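Local coordinates for protein 3-carboxy-cis,cis-muconate cycloisomerase (PDB 1RE5) that is a cycloisomerase that works as a mainly helical homotetramer of the fumarase/aspartase superfamily, at residues Met28-Glu32 against Leu81-Leu85; Leu183-Val189 against Arg232-Phe236; Phe236-Leu240 against Leu327-Cys331; Val290-Ala294 against Gly336-Ala341; Asp360-Leu365 against Val396-Leu402. One frame throughout, in Å; residues are numbered along the deposited sequence.

From the N terminus, contact 1 closes a 48-residue loop between segments 28-32 and 81-85, pairing helices 21-40 and 78-92. Contact 2 closes a 42-residue excursion between the end of helix 162-187 and the start of helix 231-257. Contact 3 begins where contact 2 ends, on the shared Phe236, and carries helix 231-257 to helix 319-347. Contact 4 crosses contact 3 along the chain, pairing helix 286-307 with a later part of helix 319-347; contacts 2 to 4 tie the central bundle. Contact 5, at the other end, closes a 30-residue, mostly helical excursion between the loop after helix 352-359 and the end of helix 381-397, its centre about 73 Å from that of contact 1.

Contact 1. Residues Met28-Glu32 against Leu81-Leu85; sequences MLDFE and LVKAL
Both segments are regular alpha-helix, 28-32 from the middle of helix 21-40 and 81-85 from helix 78-92, each turn closed by an i to i+4 bond: Glu32 N to Met28 O at 2.9 Å and Leu85 N to Leu81 O at 2.7 Å. The local axes pass 11.5 Å apart and cross at -59°, so the helices splay and meet through their side chains; the nearest CA pairs, Leu29 with Leu81 and Glu32 with Val82, are both 8.5 Å apart. Met28 (chi1 m, chi2 t, chi3 m) points toward the partner helix, its CB 3.7 Å from CD2 of Leu81. Leu29, m,t, starts sideways but swings its end inward: its CD2 lies 3.9 Å from Leu81 CD2 and 4.4 Å from Leu85 CD2. Asp30 and Phe31 turn from this interface to helix 106-142, Phe31 resting on Ala109 and Thr112. Glu32, m,m, faces the partner with its aliphatic part, CB 4.0 Å from Leu85 CD2, while its OE1 sits 3.8 Å from Val82 CG2; His101 touches both Glu32 and Val82. Leu81 and Leu85, one turn apart, both point toward helix 21-40 and share the t,p rotamer, which brings their CD2 atoms to Leu29. Such oblique, apolar helix-on-helix packing belongs to the helical N-terminal part of a fumarase/aspartase superfamily subunit.

Contact 2. Residues Leu183-Val189 against Arg232-Phe236; sequences LRPRLLV and RLVEF
Arg186 forms a salt bridge across two helices and also reaches a second subunit: its NH1 lies 2.7 Å from Glu235 OE2 and donates a hydrogen bond to Glu235 OE1 at 3.0 Å, while its NH2 pairs with Glu182 of the second subunit. Glu235 in turn meets Arg179 of that subunit. Segment 183-187 is the kinked last part of helix 162-187; it runs at 146° to helix segment 232-236, with axes 10.0 Å apart and CA of Leu187 5.4 Å from CA of Arg232. This near-antiparallel pairing is part of the long helical bundle at the centre of the superfamily fold. Leu187, t,p, places CD2 over one face of the Phe236 ring, 4.2 Å from its centroid, a CH-pi contact, and CD1 4.2 Å from Leu233 CD2. Leu183, p,p, brings CD1 to 4.3 Å from Phe236 CD1. Beyond the helix, Leu188 (phi/psi -77/69) centres an inverse gamma turn, and Val189 CG2 reaches Arg232 CD at 3.5 Å. Arg232 NH1 makes a weak hydrogen bond to Arg186 O, 3.4 Å.

Contact 3. Residues Phe236-Leu240 against Leu327-Cys331; sequences FASVL and LPDIC
The core of the central helical bundle is where helices 231-257 and 319-347 lie side by side. Segments 236-240 and 327-331 are helical, the latter kinked at Pro328, and run in nearly the same direction, their axes 10.2 Å apart at a crossing angle of 28°. CA of Ala237 stands 6.8 Å from CA of Leu327, and one turn on, CA of Leu240 is 7.3 Å from CA of Cys331. Phe236 (chi1 t) turns the edge of its ring to the partner: CD2 is 4.1 Å from Leu327 CD2 and CE2 is 3.8 Å from Cys331 SG. The sulfur lies 5.1 Å from the ring centroid and 74° off the normal, a Cys sulfur-aromatic contact at the edge. This parallel pair is one of several, both parallel and antiparallel, in the multi-helix bundle of the fumarase/aspartase fold; here helix 286-307 adds Leu301, Leu302 and Leu305 against Ile330. Short Ala237 lets Ile330, m,t, approach, with CB to Ile330 CD1 at 4.0 Å. Leu240, off-rotamer at chi1 -104°, touches with its CD2 both Ile330 CG2 (4.0 Å) and Cys331 SG (3.6 Å). Ser238, turned from the partner, hydrogen-bonds Ser238 of the second subunit.

Contact 4. Residues Val290-Ala294 against Gly336-Ala341; sequences VLIGA and GALRQA
Leu291, Val290 and Ala337 carry this contact between segment 290-294 of helix 286-307 and segment 336-341 of helix 319-347. The helices run nearly antiparallel, at 153° with axes 8.9 Å apart, and come closest where CA of Leu291 is 5.0 Å from CA of Ala337. Leu291, m,t, sets off sideways, then reaches across: its CD2 is 3.0 Å from Ala337 O, a very tight approach, and 3.8 Å from Ala337 CB, while its CD1 meets Ala341 CB at 3.9 Å. Val290, chi1 t, points straight over, CG1 3.9 Å from Gly336 O and CB 4.1 Å from Gln340 CG. Ala337 CB also meets Ala294 CB, 4.1 Å away. Gly336, Ala337 and Ala341 leave room, consistent with the short axis distance, and Leu247 of helix 231-257 packs on Ala337 and Ala341. Thr296 and Ser303, further along helix 286-307, contact bound 2,3-dihydroxy-1,4-dithiobutane (DTT), one molecule lying about 10 Å from the Ala294 side chain. This is a close, near-antiparallel helix pair of the superfamily's central bundle.

Contact 5. Residues Asp360-Leu365 against Val396-Leu402; sequences DLTQGL and VAEQRHL
His401 (chi1 t, chi2 -65°) lays its ring face on the backbone of a type I' turn, Thr362 to Leu365, with Gln363 O and Gly364 N over it and Gly364 CA 3.8 Å from His401 CE1. The turn needs positive phi at Gln363 (52/51) and Gly364 (79/-8), and a CB on Gly364 would clash with the ring. In the C-terminal helical part, 396-397 ends helix 381-397 and loop 398-401 leads into helix 402-407, with His401 as N-cap, its ND1 bonding Arg403 N. Asp360, chi1 p, has CB 3.7 Å from His401 NE2. CA of Gln363 is 4.6 Å from CA of His401, and Leu402 N donates to Gln363 O at 3.1 Å. Gln363, m,t, sets NE2 3.7 Å from Arg400 CA. Leu365, m,t, which packs on Met279 of the fourth subunit, sets CD1 3.7 Å from Val396 CG2 and CD2 4.3 Å from Leu402 CD1. The contact thus combines one backbone hydrogen bond, a histidine face and aliphatic packing, without ion pairs across it.

Contact 1. Residues Met28-Glu32 against Leu81-Leu85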
# COMPACT_ATOMS: atom_id res chain seq x y z
N MET D 28 -26.72 -13.44 5.08
CA MET D 28 -27.79 -12.78 4.34
C MET D 28 -29.15 -13.43 4.61
O MET D 28 -30.16 -12.73 4.79
CB MET D 28 -27.47 -12.80 2.84
CG MET D 28 -26.30 -11.91 2.46
SD MET D 28 -26.00 -11.85 0.69
CE MET D 28 -24.96 -13.27 0.44
N LEU D 29 -29.19 -14.75 4.63
CA LEU D 29 -30.44 -15.44 4.91
C LEU D 29 -30.93 -15.04 6.30
O LEU D 29 -32.13 -14.80 6.50
CB LEU D 29 -30.25 -16.95 4.81
CG LEU D 29 -29.92 -17.38 3.38
CD1 LEU D 29 -29.52 -18.85 3.34
CD2 LEU D 29 -31.11 -17.09 2.48
N ASP D 30 -30.01 -14.96 7.26
CA ASP D 30 -30.37 -14.56 8.63
C ASP D 30 -31.06 -13.21 8.59
O ASP D 30 -32.01 -12.94 9.34
CB ASP D 30 -29.11 -14.46 9.50
CG ASP D 30 -28.67 -15.81 10.04
OD1 ASP D 30 -29.01 -16.86 9.44
OD2 ASP D 30 -27.96 -15.82 11.07
N PHE D 31 -30.57 -12.35 7.70
CA PHE D 31 -31.14 -11.02 7.54
C PHE D 31 -32.57 -11.14 7.01
O PHE D 31 -33.49 -10.54 7.56
CB PHE D 31 -30.31 -10.20 6.56
CG PHE D 31 -30.97 -8.91 6.16
CD1 PHE D 31 -30.99 -7.82 7.03
CD2 PHE D 31 -31.59 -8.80 4.91
CE1 PHE D 31 -31.63 -6.64 6.68
CE2 PHE D 31 -32.24 -7.61 4.55
CZ PHE D 31 -32.25 -6.53 5.44
N GLU D 32 -32.74 -11.92 5.94
CA GLU D 32 -34.06 -12.12 5.32
C GLU D 32 -35.11 -12.64 6.31
O GLU D 32 -36.22 -12.09 6.39
CB GLU D 32 -33.94 -13.08 4.14
CG GLU D 32 -33.09 -12.52 3.00
CD GLU D 32 -33.61 -11.18 2.47
OE1 GLU D 32 -32.84 -10.45 1.82
OE2 GLU D 32 -34.80 -10.86 2.68
N LEU D 81 -29.45 -14.46 -4.72
CA LEU D 81 -29.82 -15.24 -3.55
C LEU D 81 -31.30 -15.09 -3.27
O LEU D 81 -32.01 -16.08 -3.06
CB LEU D 81 -29.04 -14.79 -2.32
CG LEU D 81 -29.46 -15.54 -1.05
CD1 LEU D 81 -29.10 -17.01 -1.22
CD2 LEU D 81 -28.78 -14.96 0.17
N VAL D 82 -31.77 -13.83 -3.25
CA VAL D 82 -33.16 -13.53 -2.99
C VAL D 82 -34.05 -14.25 -4.00
O VAL D 82 -35.07 -14.83 -3.63
CB VAL D 82 -33.43 -12.01 -3.04
CG1 VAL D 82 -34.92 -11.73 -2.97
CG2 VAL D 82 -32.73 -11.32 -1.87
N LYS D 83 -33.66 -14.23 -5.27
CA LYS D 83 -34.43 -14.91 -6.30
C LYS D 83 -34.49 -16.41 -5.99
O LYS D 83 -35.56 -17.03 -6.04
CB LYS D 83 -33.80 -14.70 -7.67
CG LYS D 83 -34.58 -15.31 -8.82
CD LYS D 83 -33.90 -15.02 -10.16
CE LYS D 83 -34.73 -15.50 -11.35
NZ LYS D 83 -36.05 -14.80 -11.42
N ALA D 84 -33.35 -17.00 -5.66
CA ALA D 84 -33.30 -18.42 -5.35
C ALA D 84 -34.12 -18.73 -4.11
O ALA D 84 -34.74 -19.78 -4.00
CB ALA D 84 -31.84 -18.87 -5.15
N LEU D 85 -34.11 -17.80 -3.15
CA LEU D 85 -34.87 -17.99 -1.92
C LEU D 85 -36.35 -18.02 -2.29
O LEU D 85 -37.10 -18.89 -1.82
CB LEU D 85 -34.59 -16.84 -0.94
CG LEU D 85 -35.45 -16.76 0.33
CD1 LEU D 85 -35.36 -18.05 1.12
CD2 LEU D 85 -34.98 -15.59 1.17

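Contact 2. Residues Leu183-Val189 against Arg232-Phe236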
# COMPACT_ATOMS: atom_id res chain seq x y z
N LEU D 183 -14.60 -0.15 19.83
CA LEU D 183 -15.24 -0.09 18.52
C LEU D 183 -16.45 -1.01 18.40
O LEU D 183 -17.25 -0.89 17.46
CB LEU D 183 -14.21 -0.42 17.42
CG LEU D 183 -13.68 -1.85 17.25
CD1 LEU D 183 -14.74 -2.76 16.65
CD2 LEU D 183 -12.49 -1.81 16.33
N ARG D 184 -16.59 -1.94 19.34
CA ARG D 184 -17.70 -2.88 19.28
C ARG D 184 -19.07 -2.22 19.07
O ARG D 184 -19.80 -2.57 18.14
CB ARG D 184 -17.70 -3.74 20.55
CG ARG D 184 -18.72 -4.84 20.54
CD ARG D 184 -18.18 -6.09 21.21
NE ARG D 184 -19.01 -7.25 20.88
CZ ARG D 184 -18.56 -8.50 20.78
NH1 ARG D 184 -17.28 -8.78 20.99
NH2 ARG D 184 -19.40 -9.47 20.43
N PRO D 185 -19.44 -1.24 19.92
CA PRO D 185 -20.74 -0.57 19.78
C PRO D 185 -20.90 0.20 18.48
O PRO D 185 -22.01 0.46 18.03
CB PRO D 185 -20.76 0.36 20.99
CG PRO D 185 -19.32 0.74 21.13
CD PRO D 185 -18.63 -0.60 20.97
N ARG D 186 -19.77 0.58 17.90
CA ARG D 186 -19.73 1.36 16.67
C ARG D 186 -19.87 0.45 15.45
O ARG D 186 -20.58 0.77 14.50
CB ARG D 186 -18.39 2.08 16.64
CG ARG D 186 -18.33 3.36 15.92
CD ARG D 186 -16.90 3.88 16.05
NE ARG D 186 -16.61 4.36 17.39
CZ ARG D 186 -15.43 4.23 18.00
NH1 ARG D 186 -14.42 3.62 17.39
NH2 ARG D 186 -15.25 4.74 19.21
N LEU D 187 -19.20 -0.70 15.49
CA LEU D 187 -19.21 -1.65 14.39
C LEU D 187 -20.46 -2.49 14.21
O LEU D 187 -20.95 -2.65 13.09
CB LEU D 187 -18.03 -2.62 14.53
CG LEU D 187 -17.97 -3.74 13.49
CD1 LEU D 187 -17.59 -3.19 12.11
CD2 LEU D 187 -16.97 -4.77 13.94
N LEU D 188 -20.98 -3.04 15.30
CA LEU D 188 -22.15 -3.89 15.26
C LEU D 188 -23.46 -3.13 15.11
O LEU D 188 -24.28 -3.07 16.04
CB LEU D 188 -22.19 -4.77 16.51
CG LEU D 188 -20.95 -5.65 16.71
CD1 LEU D 188 -21.11 -6.56 17.93
CD2 LEU D 188 -20.72 -6.47 15.46
N VAL D 189 -23.65 -2.54 13.93
CA VAL D 189 -24.86 -1.79 13.64
C VAL D 189 -25.57 -2.42 12.44
O VAL D 189 -24.96 -3.13 11.64
CB VAL D 189 -24.56 -0.31 13.32
CG1 VAL D 189 -24.11 0.42 14.58
CG2 VAL D 189 -23.49 -0.20 12.21
N ARG D 232 -16.76 2.49 9.55
CA ARG D 232 -16.90 1.41 10.53
C ARG D 232 -16.11 0.16 10.13
O ARG D 232 -15.41 -0.43 10.95
CB ARG D 232 -18.38 1.05 10.73
CG ARG D 232 -19.16 2.08 11.55
CD ARG D 232 -20.64 1.73 11.65
NE ARG D 232 -21.45 2.82 11.11
CZ ARG D 232 -22.20 3.62 11.85
NH1 ARG D 232 -22.27 3.45 13.16
NH2 ARG D 232 -22.87 4.61 11.28
N LEU D 233 -16.22 -0.24 8.86
CA LEU D 233 -15.51 -1.44 8.40
C LEU D 233 -13.99 -1.21 8.32
O LEU D 233 -13.19 -2.08 8.65
CB LEU D 233 -16.04 -1.88 7.03
CG LEU D 233 -17.56 -2.10 6.91
CD1 LEU D 233 -17.91 -2.59 5.50
CD2 LEU D 233 -18.02 -3.11 7.95
N VAL D 234 -13.60 -0.02 7.88
CA VAL D 234 -12.19 0.30 7.75
C VAL D 234 -11.53 0.40 9.12
O VAL D 234 -10.38 0.02 9.29
CB VAL D 234 -12.01 1.60 6.97
CG1 VAL D 234 -10.54 1.93 6.83
CG2 VAL D 234 -12.65 1.44 5.59
N GLU D 235 -12.26 0.90 10.12
CA GLU D 235 -11.68 0.96 11.46
C GLU D 235 -11.40 -0.44 12.01
O GLU D 235 -10.34 -0.69 12.59
CB GLU D 235 -12.60 1.68 12.43
CG GLU D 235 -12.26 1.41 13.88
CD GLU D 235 -13.10 2.23 14.82
OE1 GLU D 235 -14.35 2.22 14.69
OE2 GLU D 235 -12.51 2.90 15.70
N PHE D 236 -12.36 -1.34 11.83
CA PHE D 236 -12.19 -2.72 12.30
C PHE D 236 -10.97 -3.36 11.64
O PHE D 236 -10.17 -4.03 12.29
CB PHE D 236 -13.44 -3.54 11.99
CG PHE D 236 -13.32 -4.99 12.37
CD1 PHE D 236 -13.16 -5.37 13.69
CD2 PHE D 236 -13.39 -5.98 11.39
CE1 PHE D 236 -13.06 -6.73 14.04
CE2 PHE D 236 -13.28 -7.35 11.74
CZ PHE D 236 -13.12 -7.71 13.06

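Contact 3. Residues Phe236-Leu240 against Leu327-Cys331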
# COMPACT_ATOMS: atom_id res chain seq x y z
N PHE D 236 -12.36 -1.34 11.83
CA PHE D 236 -12.19 -2.72 12.30
C PHE D 236 -10.97 -3.36 11.64
O PHE D 236 -10.17 -4.03 12.29
CB PHE D 236 -13.44 -3.54 11.99
CG PHE D 236 -13.32 -4.99 12.37
CD1 PHE D 236 -13.16 -5.37 13.69
CD2 PHE D 236 -13.39 -5.98 11.39
CE1 PHE D 236 -13.06 -6.73 14.04
CE2 PHE D 236 -13.28 -7.35 11.74
CZ PHE D 236 -13.12 -7.71 13.06
N ALA D 237 -10.83 -3.14 10.33
CA ALA D 237 -9.71 -3.70 9.59
C ALA D 237 -8.41 -3.10 10.09
O ALA D 237 -7.38 -3.76 10.15
CB ALA D 237 -9.87 -3.40 8.10
N SER D 238 -8.48 -1.84 10.46
CA SER D 238 -7.32 -1.12 10.95
C SER D 238 -6.79 -1.68 12.27
O SER D 238 -5.59 -1.82 12.47
CB SER D 238 -7.69 0.35 11.10
OG SER D 238 -6.63 1.03 11.72
N VAL D 239 -7.69 -2.02 13.19
CA VAL D 239 -7.24 -2.56 14.47
C VAL D 239 -6.64 -3.94 14.23
O VAL D 239 -5.63 -4.30 14.83
CB VAL D 239 -8.42 -2.64 15.49
CG1 VAL D 239 -7.94 -3.21 16.82
CG2 VAL D 239 -9.01 -1.24 15.70
N LEU D 240 -7.25 -4.71 13.33
CA LEU D 240 -6.72 -6.03 13.00
C LEU D 240 -5.31 -5.82 12.43
O LEU D 240 -4.40 -6.64 12.63
CB LEU D 240 -7.62 -6.72 11.97
CG LEU D 240 -8.55 -7.84 12.47
CD1 LEU D 240 -9.26 -7.42 13.73
CD2 LEU D 240 -9.55 -8.17 11.37
N LEU D 327 -11.80 -7.63 3.15
CA LEU D 327 -12.00 -7.68 4.60
C LEU D 327 -11.89 -9.12 5.11
O LEU D 327 -11.27 -9.37 6.15
CB LEU D 327 -13.37 -7.10 4.98
CG LEU D 327 -13.40 -6.12 6.15
CD1 LEU D 327 -14.84 -5.73 6.45
CD2 LEU D 327 -12.77 -6.73 7.38
N PRO D 328 -12.47 -10.08 4.38
CA PRO D 328 -12.34 -11.45 4.88
C PRO D 328 -10.88 -11.89 4.89
O PRO D 328 -10.41 -12.51 5.84
CB PRO D 328 -13.21 -12.25 3.91
CG PRO D 328 -14.28 -11.27 3.56
CD PRO D 328 -13.48 -10.01 3.31
N ASP D 329 -10.14 -11.57 3.84
CA ASP D 329 -8.74 -11.96 3.81
C ASP D 329 -7.99 -11.46 5.04
O ASP D 329 -7.20 -12.19 5.63
CB ASP D 329 -8.04 -11.43 2.55
CG ASP D 329 -8.24 -12.33 1.36
OD1 ASP D 329 -7.63 -12.05 0.30
OD2 ASP D 329 -9.01 -13.32 1.49
N ILE D 330 -8.24 -10.21 5.41
CA ILE D 330 -7.58 -9.62 6.56
C ILE D 330 -7.89 -10.44 7.82
O ILE D 330 -6.98 -10.82 8.55
CB ILE D 330 -8.01 -8.16 6.77
CG1 ILE D 330 -7.56 -7.32 5.58
CG2 ILE D 330 -7.40 -7.62 8.05
CD1 ILE D 330 -8.09 -5.91 5.58
N CYS D 331 -9.17 -10.72 8.04
CA CYS D 331 -9.59 -11.50 9.20
C CYS D 331 -8.93 -12.87 9.25
O CYS D 331 -8.49 -13.32 10.31
CB CYS D 331 -11.11 -11.66 9.18
SG CYS D 331 -11.98 -10.14 9.59

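Contact 4. Residues Val290-Ala294 against Gly336-Ala341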
# COMPACT_ATOMS: atom_id res chain seq x y z
N VAL D 290 4.78 -17.45 9.80
CA VAL D 290 3.39 -17.04 9.65
C VAL D 290 3.17 -15.63 10.18
O VAL D 290 2.52 -14.82 9.52
CB VAL D 290 2.42 -17.99 10.37
CG1 VAL D 290 1.01 -17.46 10.25
CG2 VAL D 290 2.49 -19.37 9.75
N LEU D 291 3.70 -15.34 11.36
CA LEU D 291 3.51 -14.01 11.94
C LEU D 291 4.16 -12.94 11.07
O LEU D 291 3.58 -11.87 10.85
CB LEU D 291 4.07 -13.92 13.37
CG LEU D 291 3.67 -14.97 14.42
CD1 LEU D 291 3.98 -14.43 15.81
CD2 LEU D 291 2.20 -15.31 14.32
N ILE D 292 5.35 -13.24 10.56
CA ILE D 292 6.04 -12.27 9.72
C ILE D 292 5.30 -12.11 8.40
O ILE D 292 5.17 -11.00 7.87
CB ILE D 292 7.50 -12.70 9.46
CG1 ILE D 292 8.24 -12.79 10.81
CG2 ILE D 292 8.18 -11.70 8.54
CD1 ILE D 292 9.65 -13.26 10.70
N GLY D 293 4.78 -13.23 7.89
CA GLY D 293 4.05 -13.16 6.64
C GLY D 293 2.85 -12.25 6.77
O GLY D 293 2.63 -11.38 5.92
N ALA D 294 2.08 -12.42 7.84
CA ALA D 294 0.88 -11.63 8.06
C ALA D 294 1.19 -10.14 8.19
O ALA D 294 0.46 -9.31 7.63
CB ALA D 294 0.14 -12.13 9.29
N GLY D 336 -4.89 -16.58 11.57
CA GLY D 336 -3.80 -17.52 11.45
C GLY D 336 -2.60 -17.10 12.27
O GLY D 336 -1.88 -17.94 12.80
N ALA D 337 -2.37 -15.79 12.37
CA ALA D 337 -1.22 -15.29 13.14
C ALA D 337 -1.47 -15.47 14.63
O ALA D 337 -0.57 -15.86 15.36
CB ALA D 337 -0.95 -13.80 12.82
N LEU D 338 -2.68 -15.18 15.08
CA LEU D 338 -3.01 -15.34 16.49
C LEU D 338 -2.81 -16.80 16.88
O LEU D 338 -2.22 -17.11 17.92
CB LEU D 338 -4.46 -14.94 16.74
CG LEU D 338 -4.65 -13.46 17.00
CD1 LEU D 338 -6.10 -13.12 16.88
CD2 LEU D 338 -4.11 -13.10 18.39
N ARG D 339 -3.30 -17.68 16.02
CA ARG D 339 -3.18 -19.10 16.24
C ARG D 339 -1.74 -19.53 16.46
O ARG D 339 -1.41 -20.18 17.45
CB ARG D 339 -3.72 -19.86 15.05
CG ARG D 339 -3.68 -21.33 15.28
CD ARG D 339 -4.03 -22.09 14.03
NE ARG D 339 -4.42 -23.46 14.33
CZ ARG D 339 -4.55 -24.41 13.42
NH1 ARG D 339 -4.31 -24.14 12.14
NH2 ARG D 339 -4.92 -25.64 13.80
N GLN D 340 -0.88 -19.15 15.52
CA GLN D 340 0.53 -19.50 15.57
C GLN D 340 1.27 -18.83 16.72
O GLN D 340 2.17 -19.44 17.30
CB GLN D 340 1.19 -19.12 14.26
CG GLN D 340 2.28 -20.06 13.85
CD GLN D 340 1.77 -21.48 13.71
OE1 GLN D 340 0.80 -21.75 12.98
NE2 GLN D 340 2.42 -22.40 14.41
N ALA D 341 0.90 -17.60 17.05
CA ALA D 341 1.54 -16.88 18.15
C ALA D 341 1.26 -17.59 19.47
O ALA D 341 2.10 -17.62 20.37
CB ALA D 341 1.04 -15.44 18.22

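Contact 5. Residues Asp360-Leu365 against Val396-Leu402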
# COMPACT_ATOMS: atom_id res chain seq x y z
N ASP D 360 28.57 -11.71 27.59
CA ASP D 360 29.91 -11.13 27.58
C ASP D 360 30.69 -11.49 26.32
O ASP D 360 31.85 -11.92 26.36
CB ASP D 360 30.73 -11.44 28.87
CG ASP D 360 30.51 -12.82 29.41
OD1 ASP D 360 29.45 -13.05 30.04
OD2 ASP D 360 31.40 -13.68 29.22
N LEU D 361 30.03 -11.27 25.19
CA LEU D 361 30.61 -11.50 23.87
C LEU D 361 31.42 -10.25 23.56
O LEU D 361 32.35 -10.29 22.78
CB LEU D 361 29.50 -11.69 22.84
CG LEU D 361 29.83 -12.37 21.52
CD1 LEU D 361 30.48 -13.70 21.80
CD2 LEU D 361 28.55 -12.58 20.72
N THR D 362 31.04 -9.14 24.19
CA THR D 362 31.75 -7.88 24.02
C THR D 362 32.70 -7.73 25.21
O THR D 362 33.27 -6.66 25.45
CB THR D 362 30.78 -6.70 23.98
OG1 THR D 362 30.00 -6.67 25.18
CG2 THR D 362 29.88 -6.81 22.78
N GLN D 363 32.84 -8.82 25.95
CA GLN D 363 33.71 -8.88 27.11
C GLN D 363 33.53 -7.80 28.15
O GLN D 363 34.50 -7.16 28.56
CB GLN D 363 35.16 -8.92 26.64
CG GLN D 363 35.46 -10.16 25.82
CD GLN D 363 36.89 -10.21 25.34
OE1 GLN D 363 37.38 -9.29 24.66
NE2 GLN D 363 37.59 -11.28 25.69
N GLY D 364 32.29 -7.60 28.59
CA GLY D 364 31.99 -6.61 29.60
C GLY D 364 31.92 -5.16 29.14
O GLY D 364 31.54 -4.31 29.92
N LEU D 365 32.28 -4.87 27.90
CA LEU D 365 32.23 -3.50 27.42
C LEU D 365 30.81 -2.95 27.45
O LEU D 365 30.61 -1.73 27.52
CB LEU D 365 32.79 -3.41 26.00
CG LEU D 365 34.31 -3.56 25.87
CD1 LEU D 365 34.72 -3.60 24.42
CD2 LEU D 365 34.98 -2.40 26.57
N VAL D 396 40.43 -4.20 24.94
CA VAL D 396 40.27 -4.48 23.53
C VAL D 396 41.61 -4.80 22.90
O VAL D 396 41.78 -5.85 22.28
CB VAL D 396 39.65 -3.28 22.79
CG1 VAL D 396 39.70 -3.51 21.29
CG2 VAL D 396 38.20 -3.09 23.25
N ALA D 397 42.56 -3.88 23.05
CA ALA D 397 43.90 -4.08 22.52
C ALA D 397 44.39 -5.47 22.91
O ALA D 397 44.36 -6.40 22.09
CB ALA D 397 44.85 -3.02 23.07
N GLU D 398 44.83 -5.62 24.15
CA GLU D 398 45.31 -6.92 24.64
C GLU D 398 44.16 -7.91 24.78
O GLU D 398 44.25 -8.90 25.51
CB GLU D 398 46.02 -6.76 25.99
CG GLU D 398 45.22 -6.04 27.06
CD GLU D 398 45.97 -5.94 28.38
OE1 GLU D 398 46.24 -7.00 28.99
OE2 GLU D 398 46.29 -4.81 28.81
N GLN D 399 43.08 -7.62 24.06
CA GLN D 399 41.87 -8.42 24.06
C GLN D 399 41.71 -9.43 25.19
O GLN D 399 42.27 -10.53 25.16
CB GLN D 399 41.70 -9.13 22.71
CG GLN D 399 42.92 -9.90 22.25
CD GLN D 399 42.69 -10.58 20.91
OE1 GLN D 399 43.60 -11.19 20.34
NE2 GLN D 399 41.47 -10.47 20.39
N ARG D 400 40.93 -9.03 26.19
CA ARG D 400 40.61 -9.84 27.36
C ARG D 400 39.52 -9.10 28.13
O ARG D 400 39.43 -7.87 28.07
CB ARG D 400 41.84 -10.07 28.24
CG ARG D 400 42.54 -8.82 28.74
CD ARG D 400 43.54 -9.18 29.83
NE ARG D 400 44.24 -8.00 30.33
CZ ARG D 400 44.79 -7.92 31.54
NH1 ARG D 400 44.72 -8.96 32.37
NH2 ARG D 400 45.40 -6.81 31.92
N HIS D 401 38.69 -9.86 28.84
CA HIS D 401 37.58 -9.30 29.60
C HIS D 401 37.91 -8.02 30.35
O HIS D 401 39.05 -7.83 30.79
CB HIS D 401 37.04 -10.35 30.57
CG HIS D 401 35.59 -10.18 30.90
ND1 HIS D 401 35.10 -9.09 31.57
CD2 HIS D 401 34.53 -10.98 30.64
CE1 HIS D 401 33.79 -9.22 31.71
NE2 HIS D 401 33.42 -10.35 31.16
N LEU D 402 36.92 -7.14 30.47
CA LEU D 402 37.09 -5.86 31.17
C LEU D 402 37.25 -6.12 32.67
O LEU D 402 37.92 -5.36 33.36
CB LEU D 402 35.88 -4.95 30.93
CG LEU D 402 36.11 -3.44 30.76
CD1 LEU D 402 34.78 -2.72 30.89
CD2 LEU D 402 37.07 -2.92 31.81